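Local coordinates for protein putative pterin-4-alpha-carbinolamine dehydratase (PDB 3JST) that probably catalyses the dehydration of 4a-hydroxytetrahydrobiopterin to dihydrobiopterin, the reaction of the pterin-4-alpha-carbinolamine dehydratases, at residues K37-A42 with N64-V69; R32-F36 with M92-A96; A17-W21 with A89-N93. All blocks are in the same frame, centred on the assembly; numbering follows the deposited sequence.

Interaction 1 of 3, residues K37-A42 with N64-V69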
loop_
_atom_site.group_PDB
_atom_site.type_symbol
_atom_site.label_atom_id
_atom_site.label_comp_id
_atom_site.label_asym_id
_atom_site.label_seq_id
_atom_site.Cartn_x
_atom_site.Cartn_y
_atom_site.Cartn_z
ATOM N N LYS A 37 -15.446 7.680 6.174
ATOM C CA LYS A 37 -16.474 8.411 6.904
ATOM C C LYS A 37 -16.709 7.851 8.307
ATOM O O LYS A 37 -17.136 8.584 9.199
ATOM C CB LYS A 37 -17.786 8.487 6.107
ATOM C CG LYS A 37 -18.526 7.169 5.898
ATOM C CD LYS A 37 -19.948 7.443 5.390
ATOM C CE LYS A 37 -20.515 6.275 4.597
ATOM N NZ LYS A 37 -19.732 6.028 3.347
ATOM N N ASP A 38 -16.422 6.565 8.506
ATOM C CA ASP A 38 -16.593 5.931 9.816
ATOM C C ASP A 38 -15.742 4.666 9.951
ATOM O O ASP A 38 -15.027 4.287 9.020
ATOM C CB ASP A 38 -18.081 5.627 10.079
ATOM C CG ASP A 38 -18.741 4.808 8.965
ATOM O OD1 ASP A 38 -18.049 4.124 8.178
ATOM O OD2 ASP A 38 -19.980 4.849 8.884
ATOM N N PHE A 39 -15.810 4.022 11.112
ATOM C CA PHE A 39 -15.076 2.778 11.331
ATOM C C PHE A 39 -15.561 1.656 10.412
ATOM O O PHE A 39 -14.749 0.927 9.845
ATOM C CB PHE A 39 -15.164 2.334 12.795
ATOM C CG PHE A 39 -14.545 0.993 13.054
ATOM C CD1 PHE A 39 -13.163 0.846 13.079
ATOM C CD2 PHE A 39 -15.343 -0.128 13.253
ATOM C CE1 PHE A 39 -12.585 -0.398 13.306
ATOM C CE2 PHE A 39 -14.778 -1.371 13.485
ATOM C CZ PHE A 39 -13.397 -1.509 13.506
ATOM N N SER A 40 -16.876 1.522 10.267
ATOM C CA SER A 40 -17.458 0.451 9.450
ATOM C C SER A 40 -16.872 0.439 8.034
ATOM O O SER A 40 -16.487 -0.611 7.528
ATOM C CB SER A 40 -18.993 0.572 9.408
ATOM O OG SER A 40 -19.566 -0.382 8.527
ATOM N N THR A 41 -16.793 1.614 7.416
ATOM C CA THR A 41 -16.251 1.755 6.067
ATOM C C THR A 41 -14.755 1.437 6.040
ATOM O O THR A 41 -14.286 0.739 5.140
ATOM C CB THR A 41 -16.510 3.175 5.506
ATOM O OG1 THR A 41 -17.903 3.483 5.631
ATOM C CG2 THR A 41 -16.114 3.272 4.033
ATOM N N ALA A 42 -14.018 1.939 7.032
ATOM C CA ALA A 42 -12.596 1.626 7.181
ATOM C C ALA A 42 -12.362 0.125 7.341
ATOM O O ALA A 42 -11.423 -0.427 6.766
ATOM C CB ALA A 42 -12.003 2.375 8.372
ATOM N N ASN A 64 -4.889 1.451 12.223
ATOM C CA ASN A 64 -6.263 1.951 12.169
ATOM C C ASN A 64 -6.658 2.589 13.497
ATOM O O ASN A 64 -6.294 2.102 14.567
ATOM C CB ASN A 64 -7.231 0.820 11.782
ATOM C CG ASN A 64 -8.688 1.150 12.079
ATOM O OD1 ASN A 64 -9.291 0.551 12.963
ATOM N ND2 ASN A 64 -9.257 2.104 11.341
ATOM N N ALA A 65 -7.372 3.705 13.405
ATOM C CA ALA A 65 -7.975 4.366 14.555
ATOM C C ALA A 65 -9.308 4.937 14.085
ATOM O O ALA A 65 -9.336 5.924 13.359
ATOM C CB ALA A 65 -7.073 5.474 15.079
ATOM N N TYR A 66 -10.400 4.283 14.476
ATOM C CA TYR A 66 -11.743 4.624 14.003
ATOM C C TYR A 66 -11.793 4.679 12.464
ATOM O O TYR A 66 -11.716 3.635 11.816
ATOM C CB TYR A 66 -12.252 5.917 14.675
ATOM C CG TYR A 66 -13.709 6.234 14.376
ATOM C CD1 TYR A 66 -14.718 5.352 14.742
ATOM C CD2 TYR A 66 -14.074 7.411 13.726
ATOM C CE1 TYR A 66 -16.048 5.620 14.460
ATOM C CE2 TYR A 66 -15.409 7.692 13.443
ATOM C CZ TYR A 66 -16.389 6.793 13.813
ATOM O OH TYR A 66 -17.714 7.061 13.547
ATOM N N ASN A 67 -11.866 5.874 11.877
ATOM C CA ASN A 67 -12.057 6.005 10.429
ATOM C C ASN A 67 -10.771 6.214 9.624
ATOM O O ASN A 67 -10.824 6.373 8.397
ATOM C CB ASN A 67 -13.045 7.137 10.130
ATOM C CG ASN A 67 -12.538 8.497 10.581
ATOM O OD1 ASN A 67 -11.681 8.599 11.461
ATOM N ND2 ASN A 67 -13.077 9.552 9.983
ATOM N N ARG A 68 -9.626 6.214 10.305
ATOM C CA ARG A 68 -8.331 6.403 9.648
ATOM C C ARG A 68 -7.619 5.077 9.481
ATOM O O ARG A 68 -7.550 4.294 10.427
ATOM C CB ARG A 68 -7.436 7.335 10.468
ATOM C CG ARG A 68 -7.927 8.767 10.527
ATOM C CD ARG A 68 -7.004 9.654 11.353
ATOM N NE ARG A 68 -7.277 9.561 12.792
ATOM C CZ ARG A 68 -6.448 9.076 13.721
ATOM N NH1 ARG A 68 -5.239 8.614 13.409
ATOM N NH2 ARG A 68 -6.832 9.067 14.996
ATOM N N VAL A 69 -7.085 4.834 8.284
ATOM C CA VAL A 69 -6.185 3.708 8.054
ATOM C C VAL A 69 -4.905 4.202 7.382
ATOM O O VAL A 69 -4.952 4.726 6.266
ATOM C CB VAL A 69 -6.815 2.605 7.168
ATOM C CG1 VAL A 69 -5.930 1.366 7.181
ATOM C CG2 VAL A 69 -8.226 2.274 7.631
#
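Phe39 lays its side chain along the tip of the 65-68 hairpin and overlaps Tyr66 and Asn64. Its CB packs against Tyr66 CD1 at 3.6 Å, and the rim of its ring meets two carbonyl oxygens close to the ring plane: Phe39 CD1 is 3.4 Å from Tyr66 O, and Phe39 CE1 is 3.4 Å from Asn64 OD1. Tyr66 O also takes a CA-H...O contact from Phe39 CA at 3.5 Å. In return, one face of the Tyr66 ring covers the backbone at Asp38 and Phe39, and Tyr66 OH lies 3.8 Å from Asp38 CB.

Each partner is braced internally. Asp38 is the N-cap of helix 39-56, its OD1 accepting from Thr41 N at 2.9 Å and from Thr41 OG1 at 2.6 Å. The hairpin between strands 61-65 and 68-73 closes with a type II' turn from Ala65 to Arg68, with Tyr66 at positive phi, and Asn64 ND2 donates across the turn to Tyr66 O and Arg68 O, both at 2.9 Å.

One helical turn on, Ala42 CB drops onto the hairpin, 3.7 Å from Tyr66 O and 3.9 Å from Val69 CG2. Asn67 CB sits 3.6 Å from Asp38 O, while Asn67 ND2 donates to Phe36 O just ahead of the helix.

No hydrogen bond crosses between 37-42 and 64-69. Asp38 OD1 and Asn64 ND2 are used within their own segments, and hydrogen bonding to the hairpin falls just before the helix, at Phe36; the contact itself is van der Waals packing, one CA-H...O contact and ring-edge approaches to oxygen.

Interaction 2 of 3, residues R32-F36 with M92-A96; sequences RSFKF and MNAIA
Phe34 and Ala96 form the apolar centre, where extended strand 32-35 faces residues 92-96, the last turn of helix 83-96. The axes of these short segments run nearly parallel, 13° apart and 11.0 Å at closest approach, with Phe34 and Ala96 in register at a CA-CA distance of 7.9 Å. Phe34, chi1 m and chi2 near -95°, brings CE1 to 3.7 Å from Ala96 CB and CZ to 4.0 Å from Met92 CB. Phe36, also m, sets CE1 4.1 Å from the same Ala96 CB, so both rings touch one methyl, from directions roughly at right angles. Arg32, Phe34 and Phe36 all project toward the helix, as every second residue of an extended chain does.

At the polar edge Arg32 stretches out all-trans (chi1 to chi3 t) and donates from NH2 to Asn93 OD1 at 2.8 Å; Asn93 has chi1 near -85°. A water accepts from Arg32 NH2 at 3.0 Å and donates to Asn93 O at 2.9 Å, tying the guanidinium to the helix backbone.

This is a two-layer alpha+beta fold, helices packed on an antiparallel sheet: strand 30-35 pairs with strand 68-73, and Phe45 of helix 39-56 meets both Phe34 and Phe36.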
loop_
_atom_site.group_PDB
_atom_site.type_symbol
_atom_site.label_atom_id
_atom_site.label_comp_id
_atom_site.label_asym_id
_atom_site.label_seq_id
_atom_site.Cartn_x
_atom_site.Cartn_y
_atom_site.Cartn_z
ATOM N N ARG A 32 0.242 5.619 2.252
ATOM C CA ARG A 32 -0.920 6.484 2.129
ATOM C C ARG A 32 -1.740 6.420 3.418
ATOM O O ARG A 32 -1.856 5.359 4.046
ATOM C CB ARG A 32 -1.799 6.078 0.942
ATOM C CG ARG A 32 -3.053 6.948 0.810
ATOM C CD ARG A 32 -3.825 6.723 -0.478
ATOM N NE ARG A 32 -4.993 7.603 -0.525
ATOM C CZ ARG A 32 -6.017 7.491 -1.370
ATOM N NH1 ARG A 32 -7.019 8.364 -1.299
ATOM N NH2 ARG A 32 -6.054 6.526 -2.286
ATOM N N SER A 33 -2.294 7.563 3.802
ATOM C CA SER A 33 -3.243 7.653 4.894
ATOM C C SER A 33 -4.635 7.784 4.298
ATOM O O SER A 33 -4.937 8.769 3.614
ATOM C CB SER A 33 -2.935 8.862 5.777
ATOM O OG SER A 33 -1.684 8.703 6.419
ATOM N N PHE A 34 -5.462 6.770 4.531
ATOM C CA PHE A 34 -6.843 6.774 4.084
ATOM C C PHE A 34 -7.709 7.342 5.200
ATOM O O PHE A 34 -7.467 7.076 6.381
ATOM C CB PHE A 34 -7.308 5.357 3.741
ATOM C CG PHE A 34 -6.577 4.736 2.576
ATOM C CD1 PHE A 34 -7.106 4.804 1.291
ATOM C CD2 PHE A 34 -5.366 4.075 2.767
ATOM C CE1 PHE A 34 -6.439 4.224 0.213
ATOM C CE2 PHE A 34 -4.692 3.496 1.703
ATOM C CZ PHE A 34 -5.230 3.568 0.422
ATOM N N LYS A 35 -8.709 8.126 4.812
ATOM C CA LYS A 35 -9.682 8.684 5.732
ATOM C C LYS A 35 -11.068 8.325 5.215
ATOM O O LYS A 35 -11.461 8.752 4.133
ATOM C CB LYS A 35 -9.521 10.201 5.810
ATOM C CG LYS A 35 -10.396 10.888 6.851
ATOM C CD LYS A 35 -9.827 10.738 8.257
ATOM C CE LYS A 35 -10.518 11.674 9.245
ATOM N NZ LYS A 35 -10.297 13.107 8.901
ATOM N N PHE A 36 -11.797 7.530 5.987
ATOM C CA PHE A 36 -13.143 7.112 5.622
ATOM C C PHE A 36 -14.165 7.859 6.468
ATOM O O PHE A 36 -13.798 8.614 7.365
ATOM C CB PHE A 36 -13.270 5.602 5.793
ATOM C CG PHE A 36 -12.280 4.832 4.974
ATOM C CD1 PHE A 36 -12.509 4.610 3.622
ATOM C CD2 PHE A 36 -11.101 4.365 5.538
ATOM C CE1 PHE A 36 -11.595 3.907 2.854
ATOM C CE2 PHE A 36 -10.181 3.661 4.776
ATOM C CZ PHE A 36 -10.429 3.432 3.430
ATOM N N MET A 92 -5.732 -1.245 -3.243
ATOM C CA MET A 92 -6.244 -0.427 -2.142
ATOM C C MET A 92 -6.924 0.837 -2.654
ATOM O O MET A 92 -7.995 1.205 -2.173
ATOM C CB MET A 92 -5.122 -0.061 -1.174
ATOM C CG MET A 92 -4.751 -1.194 -0.240
ATOM S SD MET A 92 -3.411 -0.778 0.885
ATOM C CE MET A 92 -3.480 -2.198 1.979
ATOM N N ASN A 93 -6.301 1.493 -3.631
ATOM C CA ASN A 93 -6.900 2.669 -4.258
ATOM C C ASN A 93 -8.233 2.351 -4.937
ATOM O O ASN A 93 -9.157 3.167 -4.899
ATOM C CB ASN A 93 -5.927 3.326 -5.247
ATOM C CG ASN A 93 -4.977 4.297 -4.568
ATOM O OD1 ASN A 93 -4.789 4.245 -3.352
ATOM N ND2 ASN A 93 -4.384 5.203 -5.348
ATOM N N ALA A 94 -8.329 1.167 -5.540
ATOM C CA ALA A 94 -9.564 0.721 -6.178
ATOM C C ALA A 94 -10.647 0.436 -5.134
ATOM O O ALA A 94 -11.801 0.812 -5.317
ATOM C CB ALA A 94 -9.311 -0.523 -7.040
ATOM N N ILE A 95 -10.267 -0.217 -4.040
ATOM C CA ILE A 95 -11.208 -0.528 -2.963
ATOM C C ILE A 95 -11.739 0.763 -2.330
ATOM O O ILE A 95 -12.946 0.930 -2.174
ATOM C CB ILE A 95 -10.554 -1.402 -1.865
ATOM C CG1 ILE A 95 -10.159 -2.780 -2.410
ATOM C CG2 ILE A 95 -11.506 -1.581 -0.679
ATOM C CD1 ILE A 95 -9.113 -3.481 -1.552
ATOM N N ALA A 96 -10.827 1.671 -1.987
ATOM C CA ALA A 96 -11.177 2.926 -1.322
ATOM C C ALA A 96 -12.013 3.863 -2.191
ATOM O O ALA A 96 -12.841 4.605 -1.676
ATOM C CB ALA A 96 -9.914 3.649 -0.858
HETATM O O HOH W 1 -8.553 5.734 -3.741
#

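Interaction 3 of 3, residues A17-W21 with A89-N93; sequences ALDGW and ARKMN
A type II beta turn from Leu18 to Trp21, in the loop joining helix 8-16 to strand 22-23, docks against helix 83-96 by hydrogen bonds to Asn93 and apolar packing around Ala89. The turn is closed by Trp21 N donating to Leu18 O at 3.1 Å, with Asp19 near -55/132 and Gly20 near 85/-9. Residues 89-93 form regular alpha helix, Asn93 N bonding Ala89 O at 2.9 Å, and the nearest CA atoms, Leu18 and Arg90, are 6.4 Å apart.

Asn93, chi1 near -85° and chi2 near 19°, uses both ends of its amide. Asn93 ND2 donates to Asp19 O at 3.0 Å; Asn93 OD1 accepts from Trp21 NE1 at 2.8 Å and also from Arg32 NH2 on strand 30-35. The indole nitrogen is thereby satisfied although Trp21 is buried. A water completes the polar side: it donates to Ala17 O at 2.9 Å and accepts from Asp19 N at 3.0 Å and from Asn93 ND2 at 3.2 Å, so the Asp19 amide is served by water.

Next to this network the contact is apolar. Trp21, chi1 m and chi2 near 84°, lies with a face on Ala89, whose CB is 3.6 Å from the six-membered ring centroid in a CH-pi contact. Leu18 (chi1 m, chi2 t) fits alongside, its CD1 3.9 Å from Ala89 CB and its CD2 3.7 Å from Arg90 N. Arg32 lies over the indole face opposite Ala89, and the ring also touches Val71 and Leu73 of strand 68-73. A Met-aromatic contact finishes the indole's rim, with Met92 SD in the ring plane 4.0 Å from Trp21 CZ2.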
loop_
_atom_site.group_PDB
_atom_site.type_symbol
_atom_site.label_atom_id
_atom_site.label_comp_id
_atom_site.label_asym_id
_atom_site.label_seq_id
_atom_site.Cartn_x
_atom_site.Cartn_y
_atom_site.Cartn_z
ATOM N N ALA A 17 1.053 7.189 -10.751
ATOM C CA ALA A 17 -0.216 6.529 -11.039
ATOM C C ALA A 17 -0.974 6.104 -9.771
ATOM O O ALA A 17 -2.104 5.619 -9.865
ATOM C CB ALA A 17 0.021 5.317 -11.952
ATOM N N LEU A 18 -0.364 6.300 -8.598
ATOM C CA LEU A 18 -0.947 5.881 -7.325
ATOM C C LEU A 18 -1.353 7.103 -6.490
ATOM O O LEU A 18 -0.590 7.569 -5.646
ATOM C CB LEU A 18 0.048 5.006 -6.551
ATOM C CG LEU A 18 0.533 3.722 -7.232
ATOM C CD1 LEU A 18 1.697 3.115 -6.461
ATOM C CD2 LEU A 18 -0.606 2.709 -7.384
ATOM N N ASP A 19 -2.558 7.612 -6.734
ATOM C CA ASP A 19 -3.051 8.814 -6.055
ATOM C C ASP A 19 -2.978 8.666 -4.532
ATOM O O ASP A 19 -3.397 7.652 -3.981
ATOM C CB ASP A 19 -4.494 9.125 -6.485
ATOM C CG ASP A 19 -5.032 10.407 -5.856
ATOM O OD1 ASP A 19 -4.348 11.447 -5.921
ATOM O OD2 ASP A 19 -6.146 10.368 -5.291
ATOM N N GLY A 20 -2.424 9.680 -3.872
ATOM C CA GLY A 20 -2.321 9.715 -2.412
ATOM C C GLY A 20 -1.116 8.999 -1.821
ATOM O O GLY A 20 -0.864 9.117 -0.620
ATOM N N TRP A 21 -0.372 8.254 -2.645
ATOM C CA TRP A 21 0.794 7.508 -2.163
ATOM C C TRP A 21 2.085 8.322 -2.289
ATOM O O TRP A 21 2.283 9.061 -3.267
ATOM C CB TRP A 21 0.935 6.171 -2.901
ATOM C CG TRP A 21 -0.142 5.190 -2.547
ATOM C CD1 TRP A 21 -1.392 5.110 -3.093
ATOM C CD2 TRP A 21 -0.073 4.157 -1.552
ATOM N NE1 TRP A 21 -2.102 4.086 -2.507
ATOM C CE2 TRP A 21 -1.315 3.483 -1.560
ATOM C CE3 TRP A 21 0.920 3.732 -0.660
ATOM C CZ2 TRP A 21 -1.592 2.416 -0.708
ATOM C CZ3 TRP A 21 0.648 2.665 0.182
ATOM C CH2 TRP A 21 -0.606 2.021 0.155
ATOM N N ALA A 89 -0.967 -1.229 -3.505
ATOM C CA ALA A 89 -1.379 0.176 -3.480
ATOM C C ALA A 89 -2.476 0.441 -4.515
ATOM O O ALA A 89 -3.461 1.121 -4.228
ATOM C CB ALA A 89 -0.184 1.090 -3.721
ATOM N N ARG A 90 -2.293 -0.110 -5.712
ATOM C CA ARG A 90 -3.281 -0.014 -6.780
ATOM C C ARG A 90 -4.629 -0.589 -6.349
ATOM O O ARG A 90 -5.658 0.056 -6.536
ATOM C CB ARG A 90 -2.772 -0.735 -8.036
ATOM C CG ARG A 90 -3.746 -0.753 -9.211
ATOM C CD ARG A 90 -3.192 -1.518 -10.418
ATOM N NE ARG A 90 -1.869 -1.045 -10.812
ATOM C CZ ARG A 90 -0.783 -1.807 -10.982
ATOM N NH1 ARG A 90 -0.817 -3.127 -10.806
ATOM N NH2 ARG A 90 0.359 -1.234 -11.347
ATOM N N LYS A 91 -4.613 -1.793 -5.770
ATOM C CA LYS A 91 -5.842 -2.468 -5.335
ATOM C C LYS A 91 -6.527 -1.702 -4.210
ATOM O O LYS A 91 -7.749 -1.541 -4.218
ATOM C CB LYS A 91 -5.556 -3.899 -4.868
ATOM C CG LYS A 91 -6.808 -4.717 -4.537
ATOM C CD LYS A 91 -7.623 -5.058 -5.794
ATOM C CE LYS A 91 -8.668 -6.119 -5.491
ATOM N NZ LYS A 91 -9.444 -6.527 -6.689
ATOM N N MET A 92 -5.732 -1.245 -3.243
ATOM C CA MET A 92 -6.244 -0.427 -2.142
ATOM C C MET A 92 -6.924 0.837 -2.654
ATOM O O MET A 92 -7.995 1.205 -2.173
ATOM C CB MET A 92 -5.122 -0.061 -1.174
ATOM C CG MET A 92 -4.751 -1.194 -0.240
ATOM S SD MET A 92 -3.411 -0.778 0.885
ATOM C CE MET A 92 -3.480 -2.198 1.979
ATOM N N ASN A 93 -6.301 1.493 -3.631
ATOM C CA ASN A 93 -6.900 2.669 -4.258
ATOM C C ASN A 93 -8.233 2.351 -4.937
ATOM O O ASN A 93 -9.157 3.167 -4.899
ATOM C CB ASN A 93 -5.927 3.326 -5.247
ATOM C CG ASN A 93 -4.977 4.297 -4.568
ATOM O OD1 ASN A 93 -4.789 4.245 -3.352
ATOM N ND2 ASN A 93 -4.384 5.203 -5.348
HETATM O O HOH W 2 -4.537 6.051 -8.391
#

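Overall arrangement
Interaction 2 is sheet against helix, interaction 3 loop against the same helix, interaction 1 helix start against a hairpin of the sheet. Interactions 2 and 3 share helix 83-96, including Met92 and Asn93, and their centres are 8 Å apart. Interactions 1 and 2 lie 10 Å apart between centres and meet through neighbouring strands 30-35 and 68-73, whereas 1 and 3 are 18 Å apart and do not touch. Along the chain, interaction 1 is nested within the loops closed by the other two, both of which end on the C-terminal helix. That helix thus reaches back to the N-terminal half, while interaction 1 joins the start of helix 39-56 to the hairpin.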